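Local structure of protein (endonuclease) (Salmonella typhimurium, 1BYS) at residues M33-T38 / F90-D95; D55-I60 / E139-R144; H94-I99 / S109-K114. The protein belongs to the PLD-like family of endonucleases and pairs with a second copy of itself, with a tungstate ion bound. All blocks are in the same frame, centred on the assembly; numbering follows the deposited sequence.

Contact 1: M33-T38 / F90-D95; sequences MAYSFT and FPIQHD. With WO4 (tungstate(VI)ion), chain B.
Y35 and I92 make the apolar part of this contact: the CG2 methyl of I92 sits 3.5 Å from Y35 CE1 and nearly as close to CD1, meeting the ring at a slant. The phenol reaches the loop 90-95 because its CG stands anti to the backbone N (chi1 170°), and a large flat side chain suits a place where it must pack against both a branched aliphatic group and an imidazole. That imidazole is H94; the two rings lie obliquely, centroids 5.6 Å apart and planes at 37°, neither stacked nor edge-to-face. M33 runs alongside D95, its flexible thioether bringing CE to 3.4 Å from D95 OD1. The polar end of D95 is held by S121 of the second subunit through OD1 and by H140 through OD2.

In the fold, strand 29-34 of the mixed sheet ends here, and the loop 90-95 that packs beside its end leads into the HKD signature of the PLD-like family, whose histidine is H94. Its NE2 donates to tungstate O2 over an unusually short 2.5 Å, with a fairly straight N-H...O angle of 156°, while ND1 is weakly bonded to E122 of the second subunit; both ring nitrogens have partners, which would limit the turning of the ring.

The backbones meet through a CH...O contact from A34 CA to D95 O, 3.4 Å long. Q93 OE1 and A34 O, two acceptors, merely pack side by side; the glutamine is held by D87 through its amide NE2.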
# COMPACT_ATOMS: atom_id res chain seq x y z
N MET A 33 -5.40 6.69 -8.35
CA MET A 33 -4.93 5.48 -9.03
C MET A 33 -5.51 4.34 -8.22
O MET A 33 -5.37 4.31 -6.98
CB MET A 33 -3.40 5.34 -8.97
CG MET A 33 -2.60 6.50 -9.50
SD MET A 33 -0.82 6.13 -9.26
CE MET A 33 -0.46 5.10 -10.73
N ALA A 34 -6.15 3.38 -8.86
CA ALA A 34 -6.70 2.25 -8.12
C ALA A 34 -6.61 0.95 -8.87
O ALA A 34 -6.59 0.92 -10.09
CB ALA A 34 -8.16 2.52 -7.76
N TYR A 35 -6.54 -0.14 -8.11
CA TYR A 35 -6.53 -1.48 -8.68
C TYR A 35 -8.05 -1.76 -8.57
O TYR A 35 -8.82 -1.15 -9.28
CB TYR A 35 -5.71 -2.42 -7.79
CG TYR A 35 -5.84 -3.89 -8.16
CD1 TYR A 35 -5.77 -4.31 -9.48
CD2 TYR A 35 -6.06 -4.84 -7.18
CE1 TYR A 35 -5.93 -5.65 -9.82
CE2 TYR A 35 -6.22 -6.18 -7.50
CZ TYR A 35 -6.14 -6.59 -8.82
OH TYR A 35 -6.25 -7.95 -9.13
N SER A 36 -8.47 -2.65 -7.68
CA SER A 36 -9.92 -2.86 -7.53
C SER A 36 -10.62 -1.50 -7.28
O SER A 36 -10.19 -0.71 -6.44
CB SER A 36 -10.17 -3.79 -6.34
OG SER A 36 -9.46 -5.00 -6.53
N PHE A 37 -11.71 -1.23 -8.00
CA PHE A 37 -12.42 0.03 -7.86
C PHE A 37 -13.92 -0.27 -7.65
O PHE A 37 -14.70 -0.28 -8.61
CB PHE A 37 -12.20 0.82 -9.16
CG PHE A 37 -12.56 2.29 -9.08
CD1 PHE A 37 -11.88 3.14 -8.23
CD2 PHE A 37 -13.53 2.81 -9.92
CE1 PHE A 37 -12.14 4.49 -8.23
CE2 PHE A 37 -13.81 4.16 -9.93
CZ PHE A 37 -13.11 5.01 -9.08
N THR A 38 -14.33 -0.48 -6.40
CA THR A 38 -15.71 -0.84 -6.16
C THR A 38 -16.45 -0.30 -4.95
O THR A 38 -17.66 -0.35 -4.92
CB THR A 38 -15.83 -2.35 -6.06
OG1 THR A 38 -15.19 -2.77 -4.85
CG2 THR A 38 -15.15 -3.04 -7.23
N PHE A 90 0.06 -2.60 -17.70
CA PHE A 90 0.83 -3.29 -16.66
C PHE A 90 0.04 -4.54 -16.27
O PHE A 90 -1.18 -4.50 -16.16
CB PHE A 90 1.03 -2.40 -15.42
CG PHE A 90 1.68 -1.07 -15.71
CD1 PHE A 90 0.90 0.03 -16.07
CD2 PHE A 90 3.07 -0.93 -15.67
CE1 PHE A 90 1.49 1.25 -16.38
CE2 PHE A 90 3.67 0.28 -15.98
CZ PHE A 90 2.88 1.38 -16.34
N PRO A 91 0.72 -5.68 -16.07
CA PRO A 91 -0.05 -6.87 -15.70
C PRO A 91 -1.06 -6.48 -14.63
O PRO A 91 -2.17 -7.02 -14.56
CB PRO A 91 1.02 -7.84 -15.20
CG PRO A 91 2.22 -7.47 -16.01
CD PRO A 91 2.17 -5.97 -16.18
N ILE A 92 -0.64 -5.55 -13.78
CA ILE A 92 -1.49 -5.00 -12.74
C ILE A 92 -1.07 -3.58 -12.36
O ILE A 92 0.07 -3.36 -11.89
CB ILE A 92 -1.46 -5.81 -11.40
CG1 ILE A 92 -1.71 -7.30 -11.64
CG2 ILE A 92 -2.55 -5.26 -10.47
CD1 ILE A 92 -1.75 -8.07 -10.35
N GLN A 93 -1.95 -2.61 -12.59
CA GLN A 93 -1.67 -1.26 -12.14
C GLN A 93 -2.13 -1.46 -10.71
O GLN A 93 -3.34 -1.39 -10.41
CB GLN A 93 -2.54 -0.21 -12.84
CG GLN A 93 -2.06 1.21 -12.52
CD GLN A 93 -3.12 2.28 -12.79
OE1 GLN A 93 -3.92 2.62 -11.92
NE2 GLN A 93 -3.11 2.82 -13.99
N HIS A 94 -1.17 -1.75 -9.83
CA HIS A 94 -1.42 -2.09 -8.43
C HIS A 94 -1.53 -1.00 -7.35
O HIS A 94 -1.93 -1.30 -6.23
CB HIS A 94 -0.36 -3.12 -8.02
CG HIS A 94 -0.77 -3.97 -6.87
ND1 HIS A 94 -0.28 -3.79 -5.59
CD2 HIS A 94 -1.64 -5.01 -6.79
CE1 HIS A 94 -0.82 -4.68 -4.78
NE2 HIS A 94 -1.65 -5.43 -5.49
N ASP A 95 -1.18 0.24 -7.67
CA ASP A 95 -1.27 1.36 -6.72
C ASP A 95 -2.66 1.63 -6.15
O ASP A 95 -3.67 1.45 -6.85
CB ASP A 95 -0.80 2.67 -7.39
CG ASP A 95 0.51 2.51 -8.16
OD1 ASP A 95 0.47 2.09 -9.34
OD2 ASP A 95 1.57 2.81 -7.58
W WO4 B . -3.36 -7.06 -3.74
O1 WO4 B . -3.97 -5.74 -3.68
O2 WO4 B . -3.15 -7.47 -5.19

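Contact 2: D55-I60 / E139-R144; sequences DVKIVI and EHWQDR
W141 projects from the helix with the indole plane aslant to strand 55-60, and V59 crosses it obliquely: V59 CG2 lies 3.4 Å above the ring plane, near the rim rather than over the middle, and 3.7 Å from W141 CE2. With chi1 at 177°, trans to the amide nitrogen, the indole swings off the helix toward the sheet. At the benzo corner, K57 brings its CB to 3.5 Å from W141 CZ2. Only the base of this lysine packs there; the chain bends at chi2 and chi3 and carries its amine away from the helix, an economical use of a long residue near the border of the buried region. The other methyl of V59, CG1, rests 4.0 Å from the backbone oxygen R144 O. Valine, short and branched, can thus touch both the indole and the helix backbone.

This is helix-on-sheet packing of an alpha/beta fold, with the segment axes 9.1 Å apart and inclined at 67°. R144 points its guanidinium elsewhere: H140 ND1 stands 3.5 Å above its centre, and a salt bridge joins it to E12 of the second subunit.

Dispersion between the indole, the CG2 methyl of V59 and the CB methylene of K57 therefore supplies the adhesion, while the bond from buried W141 NE1 to M32 O, with W145 stacked and R31 in cation-pi contact, limits the turning of the indole.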
# COMPACT_ATOMS: atom_id res chain seq x y z
N ASP A 55 -11.33 19.21 -9.00
CA ASP A 55 -10.90 18.64 -10.27
C ASP A 55 -10.45 17.20 -9.98
O ASP A 55 -9.34 16.95 -9.49
CB ASP A 55 -9.74 19.49 -10.83
CG ASP A 55 -9.06 18.85 -12.02
OD1 ASP A 55 -9.53 17.80 -12.53
OD2 ASP A 55 -8.04 19.41 -12.47
N VAL A 56 -11.34 16.26 -10.28
CA VAL A 56 -11.12 14.83 -10.06
C VAL A 56 -10.84 14.02 -11.32
O VAL A 56 -11.60 14.08 -12.29
CB VAL A 56 -12.36 14.22 -9.36
CG1 VAL A 56 -12.12 12.74 -9.04
CG2 VAL A 56 -12.69 15.04 -8.12
N LYS A 57 -9.75 13.26 -11.31
CA LYS A 57 -9.40 12.41 -12.44
C LYS A 57 -8.89 11.08 -11.87
O LYS A 57 -8.07 11.07 -10.93
CB LYS A 57 -8.33 13.07 -13.32
CG LYS A 57 -8.74 14.45 -13.82
CD LYS A 57 -8.29 14.64 -15.24
CE LYS A 57 -7.92 16.08 -15.49
NZ LYS A 57 -7.57 16.29 -16.93
N ILE A 58 -9.38 9.98 -12.42
CA ILE A 58 -9.04 8.65 -11.95
C ILE A 58 -8.53 7.67 -13.01
O ILE A 58 -9.08 7.59 -14.11
CB ILE A 58 -10.29 8.01 -11.27
CG1 ILE A 58 -11.00 9.06 -10.41
CG2 ILE A 58 -9.88 6.79 -10.42
CD1 ILE A 58 -12.35 8.59 -9.83
N VAL A 59 -7.46 6.93 -12.69
CA VAL A 59 -6.94 5.91 -13.59
C VAL A 59 -6.97 4.61 -12.79
O VAL A 59 -6.34 4.52 -11.74
CB VAL A 59 -5.48 6.11 -14.00
CG1 VAL A 59 -5.17 5.21 -15.19
CG2 VAL A 59 -5.21 7.54 -14.32
N ILE A 60 -7.67 3.60 -13.29
CA ILE A 60 -7.75 2.35 -12.58
C ILE A 60 -7.26 1.18 -13.41
O ILE A 60 -7.11 1.28 -14.63
CB ILE A 60 -9.21 2.09 -12.11
CG1 ILE A 60 -10.07 1.66 -13.31
CG2 ILE A 60 -9.78 3.35 -11.50
CD1 ILE A 60 -11.55 1.47 -12.96
N GLU A 139 3.59 12.64 -11.08
CA GLU A 139 4.28 12.18 -12.29
C GLU A 139 3.98 10.69 -12.52
O GLU A 139 3.84 10.22 -13.66
CB GLU A 139 5.78 12.40 -12.13
CG GLU A 139 6.15 13.84 -11.82
CD GLU A 139 7.65 14.09 -11.93
OE1 GLU A 139 8.42 13.11 -11.91
OE2 GLU A 139 8.05 15.27 -12.03
N HIS A 140 3.88 9.94 -11.42
CA HIS A 140 3.57 8.51 -11.42
C HIS A 140 2.14 8.36 -11.95
O HIS A 140 1.88 7.57 -12.85
CB HIS A 140 3.66 7.98 -9.98
CG HIS A 140 3.48 6.50 -9.84
ND1 HIS A 140 4.20 5.58 -10.58
CD2 HIS A 140 2.74 5.77 -8.97
CE1 HIS A 140 3.91 4.35 -10.17
NE2 HIS A 140 3.02 4.45 -9.19
N TRP A 141 1.21 9.12 -11.37
CA TRP A 141 -0.19 9.09 -11.78
C TRP A 141 -0.32 9.46 -13.26
O TRP A 141 -1.01 8.77 -14.03
CB TRP A 141 -1.00 10.10 -10.93
CG TRP A 141 -2.47 10.20 -11.32
CD1 TRP A 141 -3.52 9.49 -10.79
CD2 TRP A 141 -3.04 10.99 -12.40
NE1 TRP A 141 -4.68 9.78 -11.47
CE2 TRP A 141 -4.42 10.69 -12.46
CE3 TRP A 141 -2.51 11.90 -13.32
CZ2 TRP A 141 -5.28 11.28 -13.41
CZ3 TRP A 141 -3.37 12.48 -14.26
CH2 TRP A 141 -4.73 12.17 -14.29
N GLN A 142 0.33 10.55 -13.65
CA GLN A 142 0.27 11.06 -15.02
C GLN A 142 0.79 10.09 -16.08
O GLN A 142 0.22 10.01 -17.18
CB GLN A 142 1.04 12.38 -15.10
CG GLN A 142 0.79 13.14 -16.37
CD GLN A 142 -0.61 13.75 -16.44
OE1 GLN A 142 -1.35 13.51 -17.39
NE2 GLN A 142 -0.97 14.52 -15.43
N ASP A 143 1.85 9.36 -15.75
CA ASP A 143 2.41 8.38 -16.69
C ASP A 143 1.41 7.27 -16.96
O ASP A 143 1.25 6.82 -18.09
CB ASP A 143 3.70 7.77 -16.14
CG ASP A 143 4.35 6.82 -17.12
OD1 ASP A 143 5.08 7.30 -18.00
OD2 ASP A 143 4.12 5.60 -17.01
N ARG A 144 0.75 6.81 -15.91
CA ARG A 144 -0.24 5.75 -16.06
C ARG A 144 -1.52 6.27 -16.75
O ARG A 144 -2.08 5.61 -17.63
CB ARG A 144 -0.58 5.19 -14.68
CG ARG A 144 0.37 4.10 -14.18
CD ARG A 144 1.85 4.48 -14.34
NE ARG A 144 2.71 3.60 -13.54
CZ ARG A 144 4.04 3.60 -13.56
NH1 ARG A 144 4.70 4.43 -14.36
NH2 ARG A 144 4.72 2.79 -12.74

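Contact 3: H94-I99 / S109-K114; sequences HDKVII and SFNFTK. With WO4 (tungstate(VI)ion), chain B.
F112 sets the CE2-CZ end of its ring against the segment 94-99, where a loop runs into strand 97-100, with CE2 3.8 Å from K96 CA and CZ 3.9 Å from I98 CG1; I98 and the phenyl cross at an angle. K96 is the lysine of the HKD signature of the PLD-like family, and the loop 109-114 that lies against it closes one side of the tungstate site. F112 is the centre of an inverse gamma turn, and T113 after it caps helix 114-118 by bonding A116 N. A phenyl fits here because what its CE2-CZ end touches is aliphatic side chain and backbone.

The aliphatic part of K96 threads along the loop backbone, with CB 3.1 Å from F110 O and CE 3.3 Å from S109 O. Bends at chi2 (98°) and chi4 (66°) fold this long chain back, and the amine ends up beside the N111 side-chain amide. A weak hydrogen bond of 3.3 Å runs from K96 NZ to tungstate O1, consistent with a lysine amine drawn to the anion. Across the interface, N111 packs on H94 of the second subunit, so the two sites lie close together. The amine is steered from within its own segment: K96 NZ stands 3.3 Å above the centre of the H94 ring and donates to H94 O over 2.6 Å, in the carbonyl plane.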
# COMPACT_ATOMS: atom_id res chain seq x y z
N HIS A 94 -1.17 -1.75 -9.83
CA HIS A 94 -1.42 -2.09 -8.43
C HIS A 94 -1.53 -1.00 -7.35
O HIS A 94 -1.93 -1.30 -6.23
CB HIS A 94 -0.36 -3.12 -8.02
CG HIS A 94 -0.77 -3.97 -6.87
ND1 HIS A 94 -0.28 -3.79 -5.59
CD2 HIS A 94 -1.64 -5.01 -6.79
CE1 HIS A 94 -0.82 -4.68 -4.78
NE2 HIS A 94 -1.65 -5.43 -5.49
N ASP A 95 -1.18 0.24 -7.67
CA ASP A 95 -1.27 1.36 -6.72
C ASP A 95 -2.66 1.63 -6.15
O ASP A 95 -3.67 1.45 -6.85
CB ASP A 95 -0.80 2.67 -7.39
CG ASP A 95 0.51 2.51 -8.16
OD1 ASP A 95 0.47 2.09 -9.34
OD2 ASP A 95 1.57 2.81 -7.58
N LYS A 96 -2.72 2.03 -4.88
CA LYS A 96 -3.96 2.39 -4.20
C LYS A 96 -3.57 3.75 -3.66
O LYS A 96 -3.15 3.89 -2.50
CB LYS A 96 -4.27 1.46 -3.03
CG LYS A 96 -4.35 0.00 -3.41
CD LYS A 96 -3.00 -0.68 -3.07
CE LYS A 96 -3.15 -2.19 -3.14
NZ LYS A 96 -3.43 -2.63 -4.54
N VAL A 97 -3.71 4.76 -4.51
CA VAL A 97 -3.25 6.10 -4.18
C VAL A 97 -4.22 7.22 -4.48
O VAL A 97 -4.91 7.20 -5.50
CB VAL A 97 -1.97 6.39 -4.99
CG1 VAL A 97 -1.64 7.88 -4.93
CG2 VAL A 97 -0.83 5.54 -4.48
N ILE A 98 -4.26 8.22 -3.60
CA ILE A 98 -5.10 9.40 -3.83
C ILE A 98 -4.27 10.64 -3.57
O ILE A 98 -3.88 10.88 -2.44
CB ILE A 98 -6.30 9.48 -2.87
CG1 ILE A 98 -7.10 8.18 -2.89
CG2 ILE A 98 -7.20 10.64 -3.32
CD1 ILE A 98 -8.43 8.28 -2.17
N ILE A 99 -3.99 11.42 -4.61
CA ILE A 99 -3.20 12.64 -4.42
C ILE A 99 -4.17 13.81 -4.32
O ILE A 99 -4.92 14.11 -5.26
CB ILE A 99 -2.22 12.90 -5.60
CG1 ILE A 99 -1.35 11.66 -5.83
CG2 ILE A 99 -1.34 14.09 -5.29
CD1 ILE A 99 -0.85 11.53 -7.24
N SER A 109 -1.86 -0.20 1.72
CA SER A 109 -2.30 -1.49 1.18
C SER A 109 -3.77 -1.48 0.80
O SER A 109 -4.24 -2.28 -0.02
CB SER A 109 -2.07 -2.60 2.22
OG SER A 109 -3.00 -2.54 3.30
N PHE A 110 -4.50 -0.56 1.43
CA PHE A 110 -5.94 -0.39 1.27
C PHE A 110 -6.51 -0.22 -0.14
O PHE A 110 -6.34 0.83 -0.76
CB PHE A 110 -6.34 0.81 2.15
CG PHE A 110 -7.84 1.04 2.26
CD1 PHE A 110 -8.49 1.86 1.36
CD2 PHE A 110 -8.55 0.53 3.33
CE1 PHE A 110 -9.84 2.18 1.53
CE2 PHE A 110 -9.90 0.84 3.51
CZ PHE A 110 -10.54 1.67 2.60
N ASN A 111 -7.17 -1.24 -0.66
CA ASN A 111 -7.81 -1.12 -1.98
C ASN A 111 -9.17 -0.45 -1.71
O ASN A 111 -9.70 -0.53 -0.59
CB ASN A 111 -8.08 -2.49 -2.62
CG ASN A 111 -6.88 -3.06 -3.34
OD1 ASN A 111 -6.37 -4.10 -2.95
ND2 ASN A 111 -6.42 -2.41 -4.40
N PHE A 112 -9.74 0.19 -2.72
CA PHE A 112 -11.02 0.87 -2.55
C PHE A 112 -12.18 -0.08 -2.79
O PHE A 112 -12.97 0.05 -3.75
CB PHE A 112 -11.04 2.10 -3.46
CG PHE A 112 -9.79 2.94 -3.32
CD1 PHE A 112 -9.59 3.72 -2.19
CD2 PHE A 112 -8.77 2.87 -4.26
CE1 PHE A 112 -8.39 4.41 -1.98
CE2 PHE A 112 -7.56 3.55 -4.07
CZ PHE A 112 -7.37 4.32 -2.92
N THR A 113 -12.29 -1.03 -1.87
CA THR A 113 -13.33 -2.06 -1.89
C THR A 113 -13.92 -2.28 -0.49
O THR A 113 -13.30 -1.91 0.51
CB THR A 113 -12.77 -3.43 -2.35
OG1 THR A 113 -11.94 -3.95 -1.30
CG2 THR A 113 -11.96 -3.30 -3.64
N LYS A 114 -15.09 -2.89 -0.41
CA LYS A 114 -15.70 -3.16 0.89
C LYS A 114 -14.86 -4.18 1.69
O LYS A 114 -14.79 -4.11 2.92
CB LYS A 114 -17.14 -3.67 0.70
CG LYS A 114 -18.07 -2.67 -0.02
CD LYS A 114 -17.75 -1.21 0.35
CE LYS A 114 -19.01 -0.44 0.84
NZ LYS A 114 -18.91 1.05 0.73
W WO4 B . -3.36 -7.06 -3.74
O1 WO4 B . -3.97 -5.74 -3.68
O2 WO4 B . -3.15 -7.47 -5.19

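In the fold
All three contacts are buried, but they serve different layers. Contact 2 is side-chain packing of helix 131-146 onto one face of the sheet, with little polarity across it. Contacts 1 and 3 share H94 and D95 and sit at strand ends, where loops gather round the tungstate; their chemistry is accordingly mixed, with apolar packing beside polar groups directed at the ion. Strand 29-34 links them all, lying between strands 55-61 and 97-100: M33 N bonds V97 O on one side and A34 N bonds V59 O on the other. Each contact also reaches the second subunit, so the helix layer and the tungstate site meet at the same interface.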